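Local structure of glycerate dehydrogenase related protein (Thermoplasma acidophilum, 3GVX) at residues 87-92 with 204-209; 15-20 with 26-31; 189-194 with 217-222; 78-83 with 269-274. The protein probably reduces small 2-oxoacids such as glyoxylate and hydroxypyruvate with NAD(P)H, as a member of the D-isomer specific 2-hydroxyacid dehydrogenase family. All coordinates share one frame; numbering follows the deposited sequence.

In the fold
The chain is built from two parallel sheets, and the four contacts run along its length. Interaction 2 lies in the domain of the strand 3-5 sheet, within one beta-alpha-beta unit. Its helix packs on helix 266-279 of interaction 4 through Ala17 CB and Phe273 CE2, 3.8 Å apart. Interaction 4 reaches helix 79-97, whose later turns carry interaction 1, about 20 Å away between centres. Interaction 1 joins that helix to an inner strand of the Rossmann-type sheet beside a potassium ion. Interaction 3, about 18 Å from it between centres, touches it where Ile205 CD1 and Met219 CE pack at 4.2 Å. Interactions 2 and 3, about 52 Å apart between centres, lie on opposite sides of the chain's centre.

Interaction 1 (87-92 with 204-209); sequences EHAFAL and TIVNVA. With K (potassium ion), chain D.
A buried, largely apolar helix-on-sheet contact, crossed by no hydrogen bond, joins Ala89 and Leu92 of helix 79-97 to Val206 and Val208, at the C-terminal end of strand 204-207 and just beyond it. One methyl does much of the work: CG1 of Val206 lies 4.4 Å from Ala89 CB and equally near CD1 of Leu92, touching two residues one helical turn apart. Val208 comes to the same alanine, its CG1 4.1 Å from Ala89 CB. That branch stands opposite the carbonyl carbon of its own residue (chi1 -71°), which turns it to the helix. With alanine as the helical partner, the backbones come close, the CA atoms of Ala89 and Val206 being 6.9 Å apart. At the strand's end OD1 of Asn207 accepts from Ala209 N at 2.9 Å, an Asx turn where the chain leaves the sheet. His88, next to Ala89, faces a different task: its ND1 binds the potassium ion at 2.7 Å, while NE2 hydrogen-bonds Ser253. Val256 and Ala257 supply carbonyl oxygens to the ion, and Thr117 of the second subunit and a water also bind it, placing the metal at the dimer interface. The strand lies inside a seven-stranded parallel sheet, and a helix laid against such a sheet is typical of the Rossmann-type nucleotide-binding fold.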
loop_
_atom_site.group_PDB
_atom_site.type_symbol
_atom_site.label_atom_id
_atom_site.label_comp_id
_atom_site.label_asym_id
_atom_site.label_seq_id
_atom_site.Cartn_x
_atom_site.Cartn_y
_atom_site.Cartn_z
ATOM N N GLU B 87 -6.107 4.812 0.088
ATOM C CA GLU B 87 -6.004 3.374 0.354
ATOM C C GLU B 87 -6.700 2.559 -0.720
ATOM O O GLU B 87 -6.236 1.491 -1.101
ATOM C CB GLU B 87 -6.612 3.009 1.704
ATOM C CG GLU B 87 -5.757 3.288 2.912
ATOM C CD GLU B 87 -6.391 2.741 4.190
ATOM O OE1 GLU B 87 -7.198 1.797 4.098
ATOM O OE2 GLU B 87 -6.096 3.240 5.289
ATOM N N HIS B 88 -7.821 3.073 -1.210
ATOM C CA HIS B 88 -8.555 2.362 -2.243
ATOM C C HIS B 88 -7.805 2.411 -3.558
ATOM O O HIS B 88 -7.862 1.470 -4.342
ATOM C CB HIS B 88 -9.949 2.948 -2.460
ATOM C CG HIS B 88 -10.813 2.098 -3.326
ATOM N ND1 HIS B 88 -11.537 1.039 -2.838
ATOM C CD2 HIS B 88 -11.012 2.098 -4.668
ATOM C CE1 HIS B 88 -12.143 0.420 -3.833
ATOM N NE2 HIS B 88 -11.839 1.045 -4.954
ATOM N N ALA B 89 -7.104 3.517 -3.796
ATOM C CA ALA B 89 -6.331 3.685 -5.014
ATOM C C ALA B 89 -5.146 2.724 -5.030
ATOM O O ALA B 89 -4.836 2.122 -6.051
ATOM C CB ALA B 89 -5.860 5.134 -5.152
ATOM N N PHE B 90 -4.484 2.553 -3.898
ATOM C CA PHE B 90 -3.369 1.632 -3.892
ATOM C C PHE B 90 -3.864 0.191 -4.006
ATOM O O PHE B 90 -3.175 -0.656 -4.566
ATOM C CB PHE B 90 -2.468 1.868 -2.673
ATOM C CG PHE B 90 -1.343 2.840 -2.949
ATOM C CD1 PHE B 90 -0.137 2.402 -3.477
ATOM C CD2 PHE B 90 -1.525 4.199 -2.786
ATOM C CE1 PHE B 90 0.860 3.310 -3.849
ATOM C CE2 PHE B 90 -0.534 5.107 -3.157
ATOM C CZ PHE B 90 0.654 4.662 -3.691
ATOM N N ALA B 91 -5.086 -0.060 -3.541
ATOM C CA ALA B 91 -5.667 -1.394 -3.619
ATOM C C ALA B 91 -5.898 -1.799 -5.080
ATOM O O ALA B 91 -5.626 -2.938 -5.468
ATOM C CB ALA B 91 -6.975 -1.455 -2.827
ATOM N N LEU B 92 -6.377 -0.858 -5.893
ATOM C CA LEU B 92 -6.605 -1.126 -7.319
ATOM C C LEU B 92 -5.277 -1.293 -8.019
ATOM O O LEU B 92 -5.057 -2.203 -8.814
ATOM C CB LEU B 92 -7.352 0.031 -7.965
ATOM C CG LEU B 92 -8.787 0.094 -7.487
ATOM C CD1 LEU B 92 -9.391 1.448 -7.834
ATOM C CD2 LEU B 92 -9.541 -1.092 -8.087
ATOM N N THR B 204 -0.617 2.436 -16.329
ATOM C CA THR B 204 -1.789 2.056 -15.563
ATOM C C THR B 204 -2.421 3.352 -15.099
ATOM O O THR B 204 -1.769 4.213 -14.502
ATOM C CB THR B 204 -1.432 1.209 -14.335
ATOM O OG1 THR B 204 -0.773 0.013 -14.765
ATOM C CG2 THR B 204 -2.695 0.836 -13.559
ATOM N N ILE B 205 -3.698 3.493 -15.400
ATOM C CA ILE B 205 -4.409 4.686 -15.028
ATOM C C ILE B 205 -5.401 4.380 -13.933
ATOM O O ILE B 205 -6.146 3.405 -14.000
ATOM C CB ILE B 205 -5.117 5.287 -16.233
ATOM C CG1 ILE B 205 -4.080 5.502 -17.338
ATOM C CG2 ILE B 205 -5.841 6.565 -15.824
ATOM C CD1 ILE B 205 -4.479 6.431 -18.447
ATOM N N VAL B 206 -5.386 5.212 -12.905
ATOM C CA VAL B 206 -6.290 5.030 -11.797
ATOM C C VAL B 206 -7.155 6.274 -11.664
ATOM O O VAL B 206 -6.653 7.395 -11.553
ATOM C CB VAL B 206 -5.515 4.808 -10.489
ATOM C CG1 VAL B 206 -6.448 4.259 -9.431
ATOM C CG2 VAL B 206 -4.313 3.892 -10.744
ATOM N N ASN B 207 -8.463 6.069 -11.670
ATOM C CA ASN B 207 -9.386 7.181 -11.561
ATOM C C ASN B 207 -10.175 7.179 -10.262
ATOM O O ASN B 207 -11.018 6.313 -10.041
ATOM C CB ASN B 207 -10.368 7.166 -12.731
ATOM C CG ASN B 207 -11.083 8.486 -12.896
ATOM O OD1 ASN B 207 -11.203 9.262 -11.945
ATOM N ND2 ASN B 207 -11.571 8.747 -14.099
ATOM N N VAL B 208 -9.893 8.139 -9.392
ATOM C CA VAL B 208 -10.639 8.259 -8.149
ATOM C C VAL B 208 -11.274 9.651 -8.071
ATOM O O VAL B 208 -11.578 10.150 -6.994
ATOM C CB VAL B 208 -9.755 8.025 -6.902
ATOM C CG1 VAL B 208 -9.378 6.561 -6.796
ATOM C CG2 VAL B 208 -8.526 8.928 -6.953
ATOM N N ALA B 209 -11.472 10.267 -9.232
ATOM C CA ALA B 209 -12.079 11.592 -9.300
ATOM C C ALA B 209 -13.519 11.475 -9.802
ATOM O O ALA B 209 -14.412 11.083 -9.068
ATOM C CB ALA B 209 -11.252 12.500 -10.224
HETATM K K K D . -12.464 1.868 -0.441
HETATM O O HOH W 1 -10.533 2.508 1.129
#

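Interaction 2 (15-20 with 26-31); sequences EIAKTV and LHWYPD
Trp28 sets CG opposite its carbonyl carbon (chi1 -55°) and turns the indole plane roughly perpendicular to the plane through CA, CB and CG (chi2 82°), which carries the six-membered ring out from strand 26-28 to Ala17 on helix 11-20. The alanine methyl meets the ring at its edge, near the ring plane, rather than over a face. Its CB lies 3.6 Å from CH2 and 3.7 Å from CZ2 of Trp28. Leu26, two residues earlier on the same side of the strand, reaches the helix with a single methyl. CD1 of Leu26 comes within 4.3 Å of Lys18 CA and touches the backbone oxygen of Ala17 more loosely. Lys18 therefore joins through its backbone, while the end of its side chain leads away. No hydrogen bond crosses the contact; the two segments meet through apolar groups laid against each other, and the axes of segments 15-20 and 26-28 come within 10.6 Å, nearly antiparallel at 162°. Within the helix, Glu15 O accepts from both the backbone N and OG1 of Thr19, so that hydroxyl is turned back onto its own helix. Strand 3-5, helix 11-20 and strand 26-28 make up a beta-alpha-beta unit. Leu26 and Trp28 also touch Val3 and Val5 of the adjacent strand, Arg14 makes a cation-pi contact with the indole, and Gln270 of helix 266-279 packs on Ile16.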
loop_
_atom_site.group_PDB
_atom_site.type_symbol
_atom_site.label_atom_id
_atom_site.label_comp_id
_atom_site.label_asym_id
_atom_site.label_seq_id
_atom_site.Cartn_x
_atom_site.Cartn_y
_atom_site.Cartn_z
ATOM N N GLU B 15 -13.524 7.954 25.769
ATOM C CA GLU B 15 -12.180 7.422 25.989
ATOM C C GLU B 15 -11.201 8.003 24.992
ATOM O O GLU B 15 -10.144 8.503 25.367
ATOM C CB GLU B 15 -12.122 5.889 25.889
ATOM C CG GLU B 15 -10.769 5.365 26.393
ATOM C CD GLU B 15 -10.511 3.880 26.140
ATOM O OE1 GLU B 15 -9.431 3.394 26.554
ATOM O OE2 GLU B 15 -11.373 3.198 25.538
ATOM N N ILE B 16 -11.556 7.914 23.716
ATOM C CA ILE B 16 -10.744 8.457 22.630
ATOM C C ILE B 16 -10.354 9.877 23.002
ATOM O O ILE B 16 -9.183 10.263 22.935
ATOM C CB ILE B 16 -11.543 8.526 21.318
ATOM C CG1 ILE B 16 -11.984 7.124 20.911
ATOM C CG2 ILE B 16 -10.730 9.239 20.251
ATOM C CD1 ILE B 16 -12.679 7.048 19.573
ATOM N N ALA B 17 -11.361 10.646 23.399
ATOM C CA ALA B 17 -11.156 12.016 23.812
ATOM C C ALA B 17 -10.147 12.109 24.957
ATOM O O ALA B 17 -9.174 12.843 24.846
ATOM C CB ALA B 17 -12.489 12.651 24.195
ATOM N N LYS B 18 -10.335 11.356 26.042
ATOM C CA LYS B 18 -9.353 11.455 27.129
ATOM C C LYS B 18 -7.966 11.033 26.695
ATOM O O LYS B 18 -6.981 11.533 27.224
ATOM C CB LYS B 18 -9.702 10.615 28.370
ATOM C CG LYS B 18 -11.157 10.285 28.604
ATOM C CD LYS B 18 -11.423 9.882 30.074
ATOM C CE LYS B 18 -10.546 8.714 30.608
ATOM N NZ LYS B 18 -9.829 7.881 29.580
ATOM N N THR B 19 -7.852 10.104 25.753
ATOM C CA THR B 19 -6.505 9.716 25.364
ATOM C C THR B 19 -5.885 10.801 24.509
ATOM O O THR B 19 -4.786 11.264 24.802
ATOM C CB THR B 19 -6.427 8.388 24.577
ATOM O OG1 THR B 19 -7.122 7.356 25.286
ATOM C CG2 THR B 19 -4.954 7.976 24.417
ATOM N N VAL B 20 -6.588 11.224 23.464
ATOM C CA VAL B 20 -6.068 12.258 22.580
ATOM C C VAL B 20 -5.901 13.607 23.255
ATOM O O VAL B 20 -4.908 14.290 23.045
ATOM C CB VAL B 20 -6.979 12.474 21.343
ATOM C CG1 VAL B 20 -6.511 13.703 20.568
ATOM C CG2 VAL B 20 -6.994 11.234 20.456
ATOM N N LEU B 26 -11.969 18.549 29.891
ATOM C CA LEU B 26 -13.072 18.281 28.992
ATOM C C LEU B 26 -14.409 18.490 29.637
ATOM O O LEU B 26 -14.603 18.250 30.830
ATOM C CB LEU B 26 -12.996 16.849 28.480
ATOM C CG LEU B 26 -11.638 16.596 27.854
ATOM C CD1 LEU B 26 -11.237 15.144 28.098
ATOM C CD2 LEU B 26 -11.674 17.015 26.378
ATOM N N HIS B 27 -15.334 18.956 28.821
ATOM C CA HIS B 27 -16.674 19.174 29.273
ATOM C C HIS B 27 -17.575 18.537 28.266
ATOM O O HIS B 27 -17.322 18.558 27.058
ATOM C CB HIS B 27 -16.948 20.656 29.404
ATOM C CG HIS B 27 -16.053 21.334 30.382
ATOM N ND1 HIS B 27 -16.392 21.531 31.700
ATOM C CD2 HIS B 27 -14.787 21.794 30.249
ATOM C CE1 HIS B 27 -15.376 22.087 32.337
ATOM N NE2 HIS B 27 -14.390 22.256 31.477
ATOM N N TRP B 28 -18.629 17.945 28.788
ATOM C CA TRP B 28 -19.555 17.258 27.953
ATOM C C TRP B 28 -20.949 17.749 28.051
ATOM O O TRP B 28 -21.469 18.111 29.105
ATOM C CB TRP B 28 -19.517 15.762 28.225
ATOM C CG TRP B 28 -18.155 15.223 28.093
ATOM C CD1 TRP B 28 -17.179 15.256 29.038
ATOM C CD2 TRP B 28 -17.568 14.636 26.930
ATOM N NE1 TRP B 28 -16.027 14.726 28.548
ATOM C CE2 TRP B 28 -16.233 14.328 27.257
ATOM C CE3 TRP B 28 -18.040 14.328 25.651
ATOM C CZ2 TRP B 28 -15.354 13.740 26.347
ATOM C CZ3 TRP B 28 -17.168 13.744 24.747
ATOM C CH2 TRP B 28 -15.839 13.449 25.103
ATOM N N TYR B 29 -21.542 17.747 26.883
ATOM C CA TYR B 29 -22.895 18.140 26.700
ATOM C C TYR B 29 -23.773 17.175 27.502
ATOM O O TYR B 29 -23.494 15.979 27.547
ATOM C CB TYR B 29 -23.187 18.050 25.222
ATOM C CG TYR B 29 -24.624 18.232 24.928
ATOM C CD1 TYR B 29 -25.167 19.499 24.804
ATOM C CD2 TYR B 29 -25.460 17.139 24.797
ATOM C CE1 TYR B 29 -26.521 19.676 24.562
ATOM C CE2 TYR B 29 -26.815 17.295 24.561
ATOM C CZ TYR B 29 -27.340 18.568 24.434
ATOM O OH TYR B 29 -28.670 18.731 24.150
ATOM N N PRO B 30 -24.859 17.677 28.121
ATOM C CA PRO B 30 -25.306 19.068 28.098
ATOM C C PRO B 30 -24.815 19.938 29.259
ATOM O O PRO B 30 -25.502 20.870 29.666
ATOM C CB PRO B 30 -26.814 18.915 28.088
ATOM C CG PRO B 30 -26.996 17.825 29.139
ATOM C CD PRO B 30 -25.820 16.850 28.881
ATOM N N ASP B 31 -23.637 19.644 29.795
ATOM C CA ASP B 31 -23.114 20.470 30.875
ATOM C C ASP B 31 -22.179 21.508 30.332
ATOM O O ASP B 31 -20.965 21.507 30.544
ATOM C CB ASP B 31 -22.472 19.613 31.935
ATOM C CG ASP B 31 -23.494 18.762 32.630
ATOM O OD1 ASP B 31 -24.412 19.330 33.260
ATOM O OD2 ASP B 31 -23.407 17.529 32.524
#

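Interaction 3 (189-194 with 217-222); sequences GMVNSR and PDMIGF
The carboxylate of Asp218 meets Ser193 by one oxygen, OD2, which the backbone N of Ser193 approaches on the anti side and only 19° out of the carboxylate plane. That hydrogen bond is nearly straight, 2.9 Å long with an angle of 170° at the hydrogen. The serine hydroxyl lies beside it, OG 3.1 Å from Asp218 OD2 in a weak hydrogen bond at most, since its proton has another acceptor within reach, and CB of Asn192 touches that oxygen at 3.3 Å. Asp218 CG stands opposite its own carbonyl carbon (chi1 -69°), a setting that swings the acid from helix 216-225 across to the start of helix 193-196. This is an acid from one helix binding the start of a short helix: Ser193 N is at the N-terminal end, where N-H groups would be expected to favour a negative charge. Asn192 is the N-cap of that helix, and its OD1 accepts from Leu195 N. Were Asp218 an alanine, Ser193 N would probably lose this acceptor and the start of helix 193-196 its tie to helix 216-225. A water adds a second bridge, donating to Asp218 O and lying 2.7 Å from Ser193 OG. On the buried side, CG1 of Val191 packs against CE of selenomethionine Met219 at 4.3 Å, and both also rest on Leu196.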
loop_
_atom_site.group_PDB
_atom_site.type_symbol
_atom_site.label_atom_id
_atom_site.label_comp_id
_atom_site.label_asym_id
_atom_site.label_seq_id
_atom_site.Cartn_x
_atom_site.Cartn_y
_atom_site.Cartn_z
ATOM N N GLY B 189 -13.884 16.012 -19.847
ATOM C CA GLY B 189 -13.381 15.431 -21.085
ATOM C C GLY B 189 -11.892 15.598 -21.270
ATOM O O GLY B 189 -11.336 15.274 -22.317
HETATM N N MSE B 190 -11.251 16.103 -20.225
HETATM C CA MSE B 190 -9.814 16.347 -20.173
HETATM C C MSE B 190 -8.952 15.179 -20.641
HETATM O O MSE B 190 -8.011 15.361 -21.409
HETATM C CB MSE B 190 -9.445 16.729 -18.748
HETATM C CG MSE B 190 -7.986 16.752 -18.418
HETATM SE SE MSE B 190 -7.867 17.373 -16.736
HETATM C CE MSE B 190 -6.359 18.187 -16.835
ATOM N N VAL B 191 -9.264 13.985 -20.161
ATOM C CA VAL B 191 -8.504 12.811 -20.559
ATOM C C VAL B 191 -9.023 12.348 -21.913
ATOM O O VAL B 191 -10.043 11.666 -21.991
ATOM C CB VAL B 191 -8.670 11.657 -19.541
ATOM C CG1 VAL B 191 -7.804 10.466 -19.954
ATOM C CG2 VAL B 191 -8.331 12.146 -18.136
ATOM N N ASN B 192 -8.339 12.734 -22.984
ATOM C CA ASN B 192 -8.803 12.333 -24.306
ATOM C C ASN B 192 -7.773 11.662 -25.210
ATOM O O ASN B 192 -6.587 11.607 -24.891
ATOM C CB ASN B 192 -9.437 13.529 -25.034
ATOM C CG ASN B 192 -8.468 14.664 -25.257
ATOM O OD1 ASN B 192 -7.251 14.472 -25.263
ATOM N ND2 ASN B 192 -9.005 15.864 -25.454
ATOM N N SER B 193 -8.265 11.129 -26.328
ATOM C CA SER B 193 -7.436 10.464 -27.324
ATOM C C SER B 193 -6.107 11.166 -27.427
ATOM O O SER B 193 -5.053 10.538 -27.415
ATOM C CB SER B 193 -8.106 10.504 -28.706
ATOM O OG SER B 193 -9.222 9.639 -28.802
ATOM N N ARG B 194 -6.163 12.485 -27.519
ATOM C CA ARG B 194 -4.946 13.259 -27.656
ATOM C C ARG B 194 -4.017 13.179 -26.454
ATOM O O ARG B 194 -2.802 13.092 -26.619
ATOM C CB ARG B 194 -5.256 14.719 -27.960
ATOM C CG ARG B 194 -4.081 15.382 -28.623
ATOM C CD ARG B 194 -3.862 16.803 -28.157
ATOM N NE ARG B 194 -3.690 16.916 -26.706
ATOM C CZ ARG B 194 -2.735 16.319 -25.988
ATOM N NH1 ARG B 194 -1.835 15.533 -26.576
ATOM N NH2 ARG B 194 -2.657 16.538 -24.678
ATOM N N PRO B 217 -15.816 7.625 -24.824
ATOM C CA PRO B 217 -15.453 6.931 -26.069
ATOM C C PRO B 217 -13.947 6.908 -26.334
ATOM O O PRO B 217 -13.426 5.948 -26.898
ATOM C CB PRO B 217 -16.212 7.711 -27.146
ATOM C CG PRO B 217 -17.368 8.330 -26.380
ATOM C CD PRO B 217 -16.706 8.764 -25.101
ATOM N N ASP B 218 -13.247 7.964 -25.928
ATOM C CA ASP B 218 -11.804 8.030 -26.140
ATOM C C ASP B 218 -11.039 6.984 -25.321
ATOM O O ASP B 218 -10.102 6.361 -25.816
ATOM C CB ASP B 218 -11.286 9.441 -25.825
ATOM C CG ASP B 218 -11.746 10.473 -26.844
ATOM O OD1 ASP B 218 -12.840 10.289 -27.412
ATOM O OD2 ASP B 218 -11.024 11.472 -27.059
HETATM N N MSE B 219 -11.455 6.792 -24.074
HETATM C CA MSE B 219 -10.809 5.818 -23.201
HETATM C C MSE B 219 -11.100 4.405 -23.669
HETATM O O MSE B 219 -10.197 3.581 -23.784
HETATM C CB MSE B 219 -11.279 6.016 -21.753
HETATM C CG MSE B 219 -10.761 4.990 -20.751
HETATM SE SE MSE B 219 -8.996 4.683 -20.854
HETATM C CE MSE B 219 -8.246 6.214 -20.367
ATOM N N ILE B 220 -12.365 4.131 -23.952
ATOM C CA ILE B 220 -12.750 2.811 -24.419
ATOM C C ILE B 220 -12.106 2.484 -25.753
ATOM O O ILE B 220 -11.830 1.322 -26.055
ATOM C CB ILE B 220 -14.277 2.695 -24.559
ATOM C CG1 ILE B 220 -14.899 2.701 -23.163
ATOM C CG2 ILE B 220 -14.641 1.484 -25.400
ATOM C CD1 ILE B 220 -16.196 1.972 -23.030
ATOM N N GLY B 221 -11.853 3.516 -26.544
ATOM C CA GLY B 221 -11.235 3.312 -27.835
ATOM C C GLY B 221 -9.755 3.087 -27.686
ATOM O O GLY B 221 -9.163 2.258 -28.370
ATOM N N PHE B 222 -9.166 3.823 -26.756
ATOM C CA PHE B 222 -7.743 3.720 -26.489
ATOM C C PHE B 222 -7.349 2.384 -25.852
ATOM O O PHE B 222 -6.239 1.913 -26.044
ATOM C CB PHE B 222 -7.302 4.885 -25.603
ATOM C CG PHE B 222 -5.825 4.970 -25.409
ATOM C CD1 PHE B 222 -5.001 5.438 -26.418
ATOM C CD2 PHE B 222 -5.251 4.572 -24.215
ATOM C CE1 PHE B 222 -3.624 5.505 -26.236
ATOM C CE2 PHE B 222 -3.878 4.634 -24.027
ATOM C CZ PHE B 222 -3.063 5.102 -25.041
HETATM O O HOH W 2 -9.265 6.991 -28.121
#

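Interaction 4 (78-83 with 269-274); sequences AGAYSI and IQLAFE
Leu271 of helix 266-279 puts a single methyl, CD1, into the first turn of helix 79-97, where it meets Gly79, Ala80 and Ile83 together. Its conformation explains the reach: CG stands opposite the carbonyl carbon (chi1 -66°), and the chain then extends to CD1 (chi2 164°), so that this branch is the one carried across. CD1 ends 3.6 Å from the backbone N of Ala80, nearer to the main chain than to any side chain of that helix. The methyl of Ala80 lies alongside it, with CB 4.0 Å from Leu271 CD1. From the next turn Ile83 extends its longer branch (chi1 -77°, chi2 173°), and its CD1 meets Leu271 CD1 end to end at 4.2 Å. Gly79 C lies 4.2 Å from Leu271 CD1, and the residue presents bare main chain to the leucine. The two helical segments keep their axes 10.6 Å apart and lie at 124° to each other, so the leucine is a bridge between crossing helices rather than one tooth of a long seam. Each helix also has a weak side-chain bond of its own, from Ser82 OG to Gly79 O and from Gln270 NE2 to Glu274 OE2. Tyr121 of the second subunit packs on both Leu271 and Ile83, while Asn77 touches the leucine from the loop before helix 79-97. With no hydrogen bond or salt bridge crossing between the segments, the contact is van der Waals packing of one methyl on main chain and apolar side chains, and carries no directional bond.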
loop_
_atom_site.group_PDB
_atom_site.type_symbol
_atom_site.label_atom_id
_atom_site.label_comp_id
_atom_site.label_asym_id
_atom_site.label_seq_id
_atom_site.Cartn_x
_atom_site.Cartn_y
_atom_site.Cartn_z
ATOM N N ALA B 78 -12.056 16.519 7.344
ATOM C CA ALA B 78 -12.123 15.756 6.093
ATOM C C ALA B 78 -10.991 14.759 5.834
ATOM O O ALA B 78 -10.954 14.120 4.785
ATOM C CB ALA B 78 -12.232 16.722 4.901
ATOM N N GLY B 79 -10.079 14.611 6.778
ATOM C CA GLY B 79 -8.985 13.681 6.592
ATOM C C GLY B 79 -9.329 12.234 6.291
ATOM O O GLY B 79 -8.664 11.622 5.459
ATOM N N ALA B 80 -10.358 11.694 6.947
ATOM C CA ALA B 80 -10.766 10.296 6.768
ATOM C C ALA B 80 -11.083 9.960 5.323
ATOM O O ALA B 80 -10.759 8.885 4.821
ATOM C CB ALA B 80 -11.972 9.975 7.655
ATOM N N TYR B 81 -11.688 10.911 4.638
ATOM C CA TYR B 81 -12.050 10.706 3.255
ATOM C C TYR B 81 -10.857 10.516 2.323
ATOM O O TYR B 81 -10.830 9.562 1.563
ATOM C CB TYR B 81 -12.930 11.853 2.774
ATOM C CG TYR B 81 -13.402 11.675 1.365
ATOM C CD1 TYR B 81 -14.478 10.848 1.066
ATOM C CD2 TYR B 81 -12.755 12.316 0.318
ATOM C CE1 TYR B 81 -14.909 10.669 -0.252
ATOM C CE2 TYR B 81 -13.170 12.149 -1.009
ATOM C CZ TYR B 81 -14.249 11.324 -1.286
ATOM O OH TYR B 81 -14.683 11.182 -2.580
ATOM N N SER B 82 -9.881 11.418 2.360
ATOM C CA SER B 82 -8.720 11.263 1.499
ATOM C C SER B 82 -7.890 10.038 1.919
ATOM O O SER B 82 -7.322 9.355 1.075
ATOM C CB SER B 82 -7.863 12.547 1.458
ATOM O OG SER B 82 -7.934 13.275 2.660
ATOM N N ILE B 83 -7.830 9.761 3.219
ATOM C CA ILE B 83 -7.110 8.595 3.728
ATOM C C ILE B 83 -7.710 7.349 3.083
ATOM O O ILE B 83 -7.010 6.510 2.517
ATOM C CB ILE B 83 -7.253 8.476 5.263
ATOM C CG1 ILE B 83 -6.325 9.486 5.935
ATOM C CG2 ILE B 83 -7.024 7.028 5.712
ATOM C CD1 ILE B 83 -6.496 9.589 7.428
ATOM N N ILE B 269 -14.076 10.695 14.127
ATOM C CA ILE B 269 -14.154 11.330 15.434
ATOM C C ILE B 269 -12.794 11.511 16.098
ATOM O O ILE B 269 -12.537 12.535 16.716
ATOM C CB ILE B 269 -15.160 10.577 16.366
ATOM C CG1 ILE B 269 -15.475 11.450 17.588
ATOM C CG2 ILE B 269 -14.649 9.182 16.714
ATOM C CD1 ILE B 269 -16.238 12.735 17.232
ATOM N N GLN B 270 -11.900 10.543 15.932
ATOM C CA GLN B 270 -10.569 10.659 16.518
ATOM C C GLN B 270 -9.751 11.744 15.850
ATOM O O GLN B 270 -9.056 12.499 16.514
ATOM C CB GLN B 270 -9.814 9.343 16.419
ATOM C CG GLN B 270 -8.531 9.332 17.215
ATOM C CD GLN B 270 -7.916 7.954 17.273
ATOM O OE1 GLN B 270 -8.623 6.955 17.417
ATOM N NE2 GLN B 270 -6.596 7.889 17.166
ATOM N N LEU B 271 -9.827 11.801 14.527
ATOM C CA LEU B 271 -9.102 12.819 13.768
ATOM C C LEU B 271 -9.598 14.209 14.174
ATOM O O LEU B 271 -8.819 15.159 14.228
ATOM C CB LEU B 271 -9.282 12.598 12.257
ATOM C CG LEU B 271 -8.649 11.314 11.689
ATOM C CD1 LEU B 271 -9.227 11.016 10.308
ATOM C CD2 LEU B 271 -7.123 11.456 11.658
ATOM N N ALA B 272 -10.893 14.312 14.470
ATOM C CA ALA B 272 -11.486 15.579 14.896
ATOM C C ALA B 272 -10.828 16.054 16.191
ATOM O O ALA B 272 -10.364 17.183 16.272
ATOM C CB ALA B 272 -13.008 15.431 15.080
ATOM N N PHE B 273 -10.752 15.187 17.194
ATOM C CA PHE B 273 -10.123 15.580 18.460
ATOM C C PHE B 273 -8.647 15.860 18.302
ATOM O O PHE B 273 -8.098 16.756 18.938
ATOM C CB PHE B 273 -10.297 14.503 19.547
ATOM C CG PHE B 273 -11.711 14.320 20.011
ATOM C CD1 PHE B 273 -12.504 15.403 20.333
ATOM C CD2 PHE B 273 -12.258 13.062 20.117
ATOM C CE1 PHE B 273 -13.815 15.232 20.742
ATOM C CE2 PHE B 273 -13.561 12.893 20.529
ATOM C CZ PHE B 273 -14.337 13.983 20.837
ATOM N N GLU B 274 -8.004 15.077 17.453
ATOM C CA GLU B 274 -6.593 15.250 17.206
ATOM C C GLU B 274 -6.306 16.612 16.619
ATOM O O GLU B 274 -5.340 17.259 17.007
ATOM C CB GLU B 274 -6.061 14.136 16.306
ATOM C CG GLU B 274 -5.882 12.842 17.073
ATOM C CD GLU B 274 -5.336 11.689 16.234
ATOM O OE1 GLU B 274 -5.535 11.674 15.005
ATOM O OE2 GLU B 274 -4.711 10.779 16.812
#